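Local coordinates for L-cysteine S-thiosulfotransferase subunit SoxA (Paracoccus denitrificans, PDB 2C1D), which forms, with SoxX, the heme enzyme that couples thiosulfate to the carrier cysteine of SoxY as sulfur oxidation begins, at residues 5-10 / 49-54; 56-61 / 258-263; 137-142 / 204-209. One frame throughout, in Å; residues are numbered along the deposited sequence.

How the interactions relate
The three contacts run inward from the periphery of SoxA, interaction 1 lying about 18 Å from the chain's centre, interaction 2 about 12 Å and interaction 3 about 7 Å, centre to centre. Interaction 1 closes before interaction 2 opens, and interaction 3 is nested inside the long loop that interaction 2 closes. Centres of 1 and 2 are about 10 Å apart, joined by the salt bridge from E50 to R263; those of 2 and 3 are about 7 Å apart, and both contacts reach a mixed sheet in which strands 261-263 and 207-209 are neighbours. Together they tie the N-terminal strand and the zinc-binding loop to the chain's C-terminal strand and the pocket of one heme c.

Interaction 1. Residues 5-10 / 49-54; sequences DGLVIE and LERDDF
The R51 guanidinium meets D5 tip to tip: CG of D5 lies at its edge, in its plane, and so does water 1, which accepts from NE. The D5 carboxylate is turned 37° from that plane, and R51 NH2 meets D5 OD1 (2.9 Å) and OD2 (3.1 Å) from above the carboxylate plane. OD1 takes a second bond from G6 N on the same face. NH2 also bonds weakly to G6 O, while R47 and D48 extend the charge network through D5 OD2 and R51 NH1. Beyond the arginine a single beta bridge between E10 and D52 attaches loop 49-54 just past the end of edge strand 7-9 of a three-stranded antiparallel sheet. E10 N donates to R51 O at 2.9 Å, and D53 N returns a nearly straight bond to E10 O (3.1 Å, 170°). I9 CG1 packs on E50 O and I9 CG2 lies 3.4 Å from D53 OD1; the D53 carboxylate is paired with R146. The L7 and E50 side chains cross at about a right angle, L7 CD2 3.8 Å from E50 OE1, whereas E50 OE2 bridges to R263. D52 CG sits between the backbone N and carbonyl carbon (chi1 69°), and the carboxylate leads away from E10 to bind zinc with D55.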
# COMPACT_ATOMS: atom_id res chain seq x y z
N ASP A 5 -18.55 -6.25 11.72
CA ASP A 5 -19.15 -4.94 12.08
C ASP A 5 -19.92 -4.38 10.88
O ASP A 5 -19.84 -4.91 9.77
CB ASP A 5 -18.06 -3.96 12.54
CG ASP A 5 -18.57 -2.86 13.48
OD1 ASP A 5 -19.79 -2.60 13.57
OD2 ASP A 5 -17.80 -2.16 14.16
N GLY A 6 -20.73 -3.35 11.11
CA GLY A 6 -21.45 -2.67 10.04
C GLY A 6 -21.29 -1.16 10.16
O GLY A 6 -21.16 -0.64 11.27
N LEU A 7 -21.28 -0.48 9.02
CA LEU A 7 -21.05 0.96 8.97
C LEU A 7 -22.25 1.71 8.39
O LEU A 7 -22.60 1.56 7.22
CB LEU A 7 -19.76 1.28 8.18
CG LEU A 7 -19.42 2.76 7.95
CD1 LEU A 7 -19.45 3.57 9.25
CD2 LEU A 7 -18.05 2.89 7.27
N VAL A 8 -22.85 2.54 9.23
CA VAL A 8 -23.95 3.42 8.86
C VAL A 8 -23.53 4.76 9.43
O VAL A 8 -23.37 4.91 10.64
CB VAL A 8 -25.28 2.95 9.48
CG1 VAL A 8 -26.42 3.85 9.06
CG2 VAL A 8 -25.59 1.51 9.05
N ILE A 9 -23.32 5.73 8.56
CA ILE A 9 -22.80 7.01 8.97
C ILE A 9 -23.96 7.90 9.38
O ILE A 9 -24.92 8.03 8.63
CB ILE A 9 -21.97 7.65 7.83
CG1 ILE A 9 -20.85 6.69 7.36
CG2 ILE A 9 -21.38 8.97 8.30
CD1 ILE A 9 -20.01 7.20 6.20
N GLU A 10 -23.89 8.50 10.56
CA GLU A 10 -24.80 9.59 10.92
C GLU A 10 -24.39 10.87 10.21
O GLU A 10 -23.27 11.31 10.33
CB GLU A 10 -24.81 9.86 12.43
CG GLU A 10 -25.29 8.71 13.27
CD GLU A 10 -25.57 9.09 14.71
OE1 GLU A 10 -26.11 8.22 15.40
OE2 GLU A 10 -25.26 10.24 15.14
N LEU A 49 -14.46 6.74 14.25
CA LEU A 49 -14.24 8.05 13.63
C LEU A 49 -14.94 8.23 12.28
O LEU A 49 -15.15 9.35 11.85
CB LEU A 49 -12.76 8.32 13.45
CG LEU A 49 -12.01 8.40 14.77
CD1 LEU A 49 -10.57 8.56 14.47
CD2 LEU A 49 -12.55 9.54 15.63
N GLU A 50 -15.28 7.15 11.62
CA GLU A 50 -15.95 7.26 10.32
C GLU A 50 -17.47 7.15 10.45
O GLU A 50 -18.19 7.42 9.46
CB GLU A 50 -15.41 6.18 9.37
CG GLU A 50 -15.80 6.39 7.93
CD GLU A 50 -14.99 5.56 6.94
OE1 GLU A 50 -15.51 5.31 5.84
OE2 GLU A 50 -13.83 5.17 7.24
N ARG A 51 -17.95 6.75 11.64
CA ARG A 51 -19.38 6.45 11.87
C ARG A 51 -20.29 7.65 11.90
O ARG A 51 -21.50 7.49 11.79
CB ARG A 51 -19.63 5.75 13.20
CG ARG A 51 -19.02 4.42 13.29
CD ARG A 51 -19.30 3.68 14.60
NE ARG A 51 -19.74 2.40 14.13
CZ ARG A 51 -19.09 1.27 14.20
NH1 ARG A 51 -17.99 1.12 14.90
NH2 ARG A 51 -19.65 0.25 13.61
N ASP A 52 -19.73 8.84 12.12
CA ASP A 52 -20.52 10.03 11.95
C ASP A 52 -19.72 11.27 11.60
O ASP A 52 -18.60 11.47 12.05
CB ASP A 52 -21.37 10.29 13.18
CG ASP A 52 -20.55 10.68 14.33
OD1 ASP A 52 -19.91 9.78 14.90
OD2 ASP A 52 -20.46 11.88 14.67
N ASP A 53 -20.35 12.11 10.79
CA ASP A 53 -19.68 13.26 10.22
C ASP A 53 -19.19 14.24 11.25
O ASP A 53 -18.20 14.92 11.00
CB ASP A 53 -20.63 13.96 9.26
CG ASP A 53 -20.89 13.14 7.99
OD1 ASP A 53 -20.20 12.13 7.77
OD2 ASP A 53 -21.78 13.44 7.18
N PHE A 54 -19.88 14.35 12.38
CA PHE A 54 -19.44 15.28 13.43
C PHE A 54 -18.02 14.93 13.92
O PHE A 54 -17.20 15.83 14.15
CB PHE A 54 -20.45 15.31 14.59
CG PHE A 54 -20.18 16.39 15.62
CD1 PHE A 54 -20.70 17.67 15.46
CD2 PHE A 54 -19.44 16.11 16.76
CE1 PHE A 54 -20.45 18.67 16.42
CE2 PHE A 54 -19.20 17.09 17.72
CZ PHE A 54 -19.70 18.37 17.55
O HOH W 1 -22.18 2.19 12.13
O HOH W 2 -23.12 13.57 12.26

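Interaction 2. Residues 56-61 / 258-263; sequences NPAMVF and EGVSVR. With HEC (heme c), chain J.
V260 points its side chain at A58, and V260 CG2 lies 3.4 Å from A58 CB, tighter than usual carbon contact. The same methyl also touches M59 SD at 3.9 Å, the methionine chain being bent at chi2 and chi3 and crossing the valine obliquely. Two residues on, V262 CG2 meets P57 CD at 4.0 Å, the side chains at about a right angle. Apolar groups thus close the turn N56-M59, which leads into helix 59-70, against V260 and the start of strand 261-263. R263 serves heme c: its chain bends at chi2 (-77°), and NE donates to propionate O1A at 3.0 Å in a nearly straight bond (164°). R263 NH1 pairs with E258 OE1 at 2.9 Å on its syn side, NH2 with V262 O and with E50, and S261 OG, bonded to G204 O, lies over one guanidinium face. An alanine in place of R263 would probably leave O1A without its arginine donor and the carboxylates of E258 and E50 without their shared positive mate. Several acceptors around one buried guanidinium imply that its charge is likely to offset the neighbouring acids and propionate, while the segments themselves meet largely through apolar packing.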
# COMPACT_ATOMS: atom_id res chain seq x y z
N ASN A 56 -15.77 12.85 12.27
CA ASN A 56 -14.87 12.47 11.18
C ASN A 56 -13.96 13.65 10.86
O ASN A 56 -14.43 14.64 10.32
CB ASN A 56 -15.69 12.07 9.95
CG ASN A 56 -14.84 11.50 8.82
OD1 ASN A 56 -15.35 10.76 7.95
ND2 ASN A 56 -13.59 11.85 8.81
N PRO A 57 -12.66 13.56 11.16
CA PRO A 57 -11.77 14.71 10.93
C PRO A 57 -11.63 15.09 9.44
O PRO A 57 -11.23 16.19 9.13
CB PRO A 57 -10.42 14.25 11.51
CG PRO A 57 -10.72 13.03 12.29
CD PRO A 57 -11.93 12.41 11.72
N ALA A 58 -11.94 14.17 8.54
CA ALA A 58 -11.88 14.48 7.11
C ALA A 58 -12.87 15.55 6.70
O ALA A 58 -12.64 16.23 5.71
CB ALA A 58 -12.09 13.21 6.27
N MET A 59 -13.96 15.73 7.45
CA MET A 59 -15.02 16.68 7.06
C MET A 59 -14.60 18.14 7.16
O MET A 59 -15.20 19.05 6.56
CB MET A 59 -16.31 16.42 7.86
CG MET A 59 -16.90 15.03 7.62
SD MET A 59 -17.48 14.77 5.90
CE MET A 59 -18.89 15.77 5.95
N VAL A 60 -13.55 18.39 7.92
CA VAL A 60 -12.92 19.70 7.92
C VAL A 60 -12.42 20.06 6.52
O VAL A 60 -12.53 21.20 6.05
CB VAL A 60 -11.74 19.71 8.92
CG1 VAL A 60 -11.01 21.03 8.89
CG2 VAL A 60 -12.27 19.39 10.33
N PHE A 61 -11.85 19.07 5.85
CA PHE A 61 -11.28 19.30 4.53
C PHE A 61 -12.30 19.23 3.43
O PHE A 61 -12.13 19.91 2.41
CB PHE A 61 -10.06 18.38 4.36
CG PHE A 61 -9.11 18.53 5.49
CD1 PHE A 61 -9.10 17.62 6.55
CD2 PHE A 61 -8.35 19.68 5.60
CE1 PHE A 61 -8.25 17.82 7.67
CE2 PHE A 61 -7.51 19.88 6.68
CZ PHE A 61 -7.46 18.96 7.72
N GLU A 258 -17.00 5.46 0.27
CA GLU A 258 -17.11 5.91 1.66
C GLU A 258 -17.24 7.43 1.78
O GLU A 258 -17.75 7.92 2.80
CB GLU A 258 -15.95 5.35 2.50
CG GLU A 258 -16.04 3.82 2.57
CD GLU A 258 -14.95 3.12 3.37
OE1 GLU A 258 -14.34 3.70 4.29
OE2 GLU A 258 -14.74 1.91 3.10
N GLY A 259 -16.85 8.15 0.74
CA GLY A 259 -16.79 9.61 0.75
C GLY A 259 -15.41 10.04 1.16
O GLY A 259 -14.54 10.20 0.32
N VAL A 260 -15.21 10.23 2.46
CA VAL A 260 -13.88 10.45 3.01
C VAL A 260 -13.70 9.54 4.21
O VAL A 260 -14.44 9.64 5.20
CB VAL A 260 -13.59 11.94 3.42
CG1 VAL A 260 -13.27 12.80 2.21
CG2 VAL A 260 -14.73 12.54 4.26
N SER A 261 -12.75 8.62 4.12
CA SER A 261 -12.60 7.58 5.11
C SER A 261 -11.59 8.00 6.16
O SER A 261 -10.90 9.00 6.00
CB SER A 261 -12.18 6.26 4.47
OG SER A 261 -10.83 6.27 4.11
N VAL A 262 -11.54 7.27 7.27
CA VAL A 262 -10.51 7.47 8.30
C VAL A 262 -9.73 6.17 8.49
O VAL A 262 -10.31 5.10 8.66
CB VAL A 262 -11.11 7.90 9.66
CG1 VAL A 262 -10.02 8.18 10.67
CG2 VAL A 262 -12.00 9.14 9.47
N ARG A 263 -8.41 6.29 8.44
CA ARG A 263 -7.48 5.16 8.59
C ARG A 263 -6.32 5.61 9.49
O ARG A 263 -6.23 6.80 9.82
CB ARG A 263 -6.97 4.73 7.20
CG ARG A 263 -8.07 4.31 6.24
CD ARG A 263 -8.62 2.93 6.50
NE ARG A 263 -9.60 2.54 5.50
CZ ARG A 263 -10.90 2.83 5.56
NH1 ARG A 263 -11.69 2.46 4.57
NH2 ARG A 263 -11.41 3.49 6.60
FE HEC J . -0.19 -1.25 0.66
CHA HEC J . -2.17 0.29 2.97
CHB HEC J . -2.29 -0.04 -1.82
CHC HEC J . 1.81 -2.62 -1.69
CHD HEC J . 1.56 -2.85 3.09
NA HEC J . -1.94 -0.08 0.60
C1A HEC J . -2.58 0.44 1.68
C2A HEC J . -3.74 1.16 1.22
C3A HEC J . -3.75 1.06 -0.13
C4A HEC J . -2.62 0.27 -0.53
CMA HEC J . -4.77 1.66 -1.10
CAA HEC J . -4.76 1.90 2.11
CBA HEC J . -6.00 1.00 2.29
CGA HEC J . -7.08 1.71 3.10
O1A HEC J . -8.15 1.09 3.32
O2A HEC J . -6.89 2.89 3.54
NB HEC J . -0.23 -1.32 -1.33
C1B HEC J . -1.14 -0.72 -2.18
C2B HEC J . -0.67 -0.86 -3.52
C3B HEC J . 0.45 -1.59 -3.50
C4B HEC J . 0.76 -1.85 -2.12
CMB HEC J . -1.41 -0.37 -4.76
CAB HEC J . 1.31 -1.99 -4.72
CBB HEC J . 1.76 -0.89 -5.39
NC HEC J . 1.41 -2.53 0.70
C1C HEC J . 2.07 -2.99 -0.39
C2C HEC J . 3.17 -3.83 0.05
C3C HEC J . 3.10 -3.91 1.39
C4C HEC J . 1.97 -3.08 1.80
CMC HEC J . 4.14 -4.50 -0.95
CAC HEC J . 3.96 -4.67 2.46
CBC HEC J . 5.29 -4.77 2.43
ND HEC J . -0.28 -1.27 2.66
C1D HEC J . 0.56 -2.01 3.49
C2D HEC J . 0.23 -1.75 4.88
C3D HEC J . -0.92 -0.76 4.83
C4D HEC J . -1.17 -0.53 3.43
CMD HEC J . 0.89 -2.32 6.15
CAD HEC J . -1.71 -0.17 6.02
CBD HEC J . -2.69 -1.25 6.52
CGD HEC J . -3.83 -1.51 5.55
O1D HEC J . -3.76 -2.40 4.68
O2D HEC J . -4.85 -0.82 5.62

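Interaction 3. Residues 137-142 / 204-209. With HEC (heme c), chain J.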
# COMPACT_ATOMS: atom_id res chain seq x y z
N MET A 137 -10.48 19.43 -2.83
CA MET A 137 -11.46 19.37 -3.91
C MET A 137 -11.89 17.93 -4.17
O MET A 137 -13.07 17.66 -4.32
CB MET A 137 -10.93 20.02 -5.18
CG MET A 137 -12.06 20.37 -6.18
SD MET A 137 -13.31 21.47 -5.51
CE MET A 137 -12.33 23.00 -5.42
N LEU A 138 -10.93 17.00 -4.19
CA LEU A 138 -11.28 15.57 -4.37
C LEU A 138 -12.15 15.08 -3.23
O LEU A 138 -13.02 14.25 -3.44
CB LEU A 138 -10.04 14.69 -4.39
CG LEU A 138 -9.01 14.83 -5.51
CD1 LEU A 138 -8.31 13.51 -5.77
CD2 LEU A 138 -9.56 15.41 -6.77
N SER A 139 -11.90 15.58 -2.03
CA SER A 139 -12.70 15.22 -0.85
C SER A 139 -14.15 15.63 -1.06
O SER A 139 -15.06 14.81 -0.91
CB SER A 139 -12.10 15.89 0.41
OG SER A 139 -10.83 15.31 0.72
N LEU A 140 -14.34 16.89 -1.44
CA LEU A 140 -15.68 17.42 -1.75
C LEU A 140 -16.38 16.63 -2.84
O LEU A 140 -17.54 16.23 -2.70
CB LEU A 140 -15.60 18.90 -2.16
CG LEU A 140 -16.92 19.59 -2.53
CD1 LEU A 140 -17.86 19.68 -1.33
CD2 LEU A 140 -16.64 20.98 -3.15
N ILE A 141 -15.66 16.36 -3.93
CA ILE A 141 -16.28 15.63 -5.04
C ILE A 141 -16.62 14.21 -4.63
O ILE A 141 -17.70 13.68 -4.95
CB ILE A 141 -15.37 15.67 -6.32
CG1 ILE A 141 -15.35 17.10 -6.86
CG2 ILE A 141 -15.85 14.66 -7.36
CD1 ILE A 141 -14.21 17.39 -7.83
N SER A 142 -15.72 13.58 -3.88
CA SER A 142 -15.91 12.17 -3.49
C SER A 142 -17.16 12.04 -2.64
O SER A 142 -17.93 11.08 -2.80
CB SER A 142 -14.68 11.61 -2.75
OG SER A 142 -14.90 10.25 -2.37
N GLY A 204 -12.40 3.99 -0.19
CA GLY A 204 -12.50 4.94 0.91
C GLY A 204 -11.73 6.25 0.70
O GLY A 204 -11.82 7.15 1.54
N PHE A 205 -10.98 6.38 -0.39
CA PHE A 205 -10.18 7.59 -0.64
C PHE A 205 -11.05 8.70 -1.23
O PHE A 205 -12.07 8.41 -1.86
CB PHE A 205 -8.99 7.27 -1.57
CG PHE A 205 -7.82 6.64 -0.84
CD1 PHE A 205 -7.85 5.31 -0.50
CD2 PHE A 205 -6.70 7.37 -0.53
CE1 PHE A 205 -6.80 4.71 0.17
CE2 PHE A 205 -5.64 6.80 0.15
CZ PHE A 205 -5.70 5.43 0.49
N PRO A 206 -10.70 9.97 -1.04
CA PRO A 206 -9.58 10.41 -0.21
C PRO A 206 -9.76 10.13 1.30
O PRO A 206 -10.89 10.10 1.81
CB PRO A 206 -9.53 11.95 -0.45
CG PRO A 206 -10.44 12.23 -1.60
CD PRO A 206 -11.42 11.10 -1.66
N THR A 207 -8.64 9.95 1.98
CA THR A 207 -8.56 9.36 3.31
C THR A 207 -7.83 10.23 4.29
O THR A 207 -6.78 10.78 3.98
CB THR A 207 -7.82 8.04 3.18
OG1 THR A 207 -8.64 7.14 2.41
CG2 THR A 207 -7.61 7.38 4.53
N TYR A 208 -8.39 10.37 5.49
CA TYR A 208 -7.68 11.11 6.53
C TYR A 208 -6.84 10.07 7.26
O TYR A 208 -7.39 9.11 7.79
CB TYR A 208 -8.68 11.76 7.47
CG TYR A 208 -8.05 12.57 8.58
CD1 TYR A 208 -7.74 11.97 9.79
CD2 TYR A 208 -7.77 13.91 8.42
CE1 TYR A 208 -7.17 12.70 10.83
CE2 TYR A 208 -7.20 14.65 9.46
CZ TYR A 208 -6.90 14.03 10.66
OH TYR A 208 -6.37 14.72 11.71
N ARG A 209 -5.52 10.21 7.20
CA ARG A 209 -4.63 9.32 7.94
C ARG A 209 -4.30 9.90 9.33
O ARG A 209 -3.76 11.00 9.43
CB ARG A 209 -3.34 9.10 7.15
CG ARG A 209 -3.52 8.25 5.90
CD ARG A 209 -2.24 7.66 5.38
NE ARG A 209 -1.68 6.76 6.37
CZ ARG A 209 -0.49 6.21 6.31
NH1 ARG A 209 0.30 6.41 5.26
NH2 ARG A 209 -0.10 5.42 7.31
FE HEC J . -0.19 -1.25 0.66
CHA HEC J . -2.17 0.29 2.97
CHB HEC J . -2.29 -0.04 -1.82
CHC HEC J . 1.81 -2.62 -1.69
CHD HEC J . 1.56 -2.85 3.09
NA HEC J . -1.94 -0.08 0.60
C1A HEC J . -2.58 0.44 1.68
C2A HEC J . -3.74 1.16 1.22
C3A HEC J . -3.75 1.06 -0.13
C4A HEC J . -2.62 0.27 -0.53
CMA HEC J . -4.77 1.66 -1.10
CAA HEC J . -4.76 1.90 2.11
CBA HEC J . -6.00 1.00 2.29
CGA HEC J . -7.08 1.71 3.10
O1A HEC J . -8.15 1.09 3.32
O2A HEC J . -6.89 2.89 3.54
NB HEC J . -0.23 -1.32 -1.33
C1B HEC J . -1.14 -0.72 -2.18
C2B HEC J . -0.67 -0.86 -3.52
C3B HEC J . 0.45 -1.59 -3.50
C4B HEC J . 0.76 -1.85 -2.12
CMB HEC J . -1.41 -0.37 -4.76
CAB HEC J . 1.31 -1.99 -4.72
CBB HEC J . 1.76 -0.89 -5.39
NC HEC J . 1.41 -2.53 0.70
C1C HEC J . 2.07 -2.99 -0.39
C2C HEC J . 3.17 -3.83 0.05
C3C HEC J . 3.10 -3.91 1.39
C4C HEC J . 1.97 -3.08 1.80
CMC HEC J . 4.14 -4.50 -0.95
CAC HEC J . 3.96 -4.67 2.46
CBC HEC J . 5.29 -4.77 2.43
ND HEC J . -0.28 -1.27 2.66
C1D HEC J . 0.56 -2.01 3.49
C2D HEC J . 0.23 -1.75 4.88
C3D HEC J . -0.92 -0.76 4.83
C4D HEC J . -1.17 -0.53 3.43
CMD HEC J . 0.89 -2.32 6.15
CAD HEC J . -1.71 -0.17 6.02
CBD HEC J . -2.69 -1.25 6.52
CGD HEC J . -3.83 -1.51 5.55
O1D HEC J . -3.76 -2.40 4.68
O2D HEC J . -4.85 -0.82 5.62
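The P206 ring lies against L138, S139 and S142 of helix 132-143. P206 CD is 3.5 Å from S142 CB, closer than carbons usually pack, and P206 CG is 3.7 Å from L138 CB. CB of the proline touches S139 OG at 3.8 Å. The chain enters the ring through a cis peptide bond from F205. The serines that border the proline spend their hydroxyls elsewhere: S139 OG bonds to K135 O, one turn back in the same helix, and S142 OG, placed anti to the backbone N (chi1 179°), bonds to G259 O. S142 OG also comes within 3.4 Å of F205 O, which accepts from R94. L138 rests in addition on M110 and E111 of helix 110-122.

The contact slackens as the second segment leaves the proline. The F205 ring leads away from the helix and approaches heme c instead, where F205 CE1 is 3.8 Å from propionate O2A and propionate carbon CAA lies in plane at the ring edge. T207 OG1 sits 3.3 Å above one face of that ring, over its centre. No solvent side opens here, since every residue that touches across the contact is buried; the looser margin borders on the cofactor.

Helix 132-143 lies in the first cytochrome c-type region and carries M137 against the other heme of the subunit, whereas F205 lies in the second, about 4 Å (nearest side-chain atoms) from R221, probably a substrate-binding residue. The proline contact therefore joins the two cytochrome c-type halves of the diheme SoxA fold, between their heme pockets.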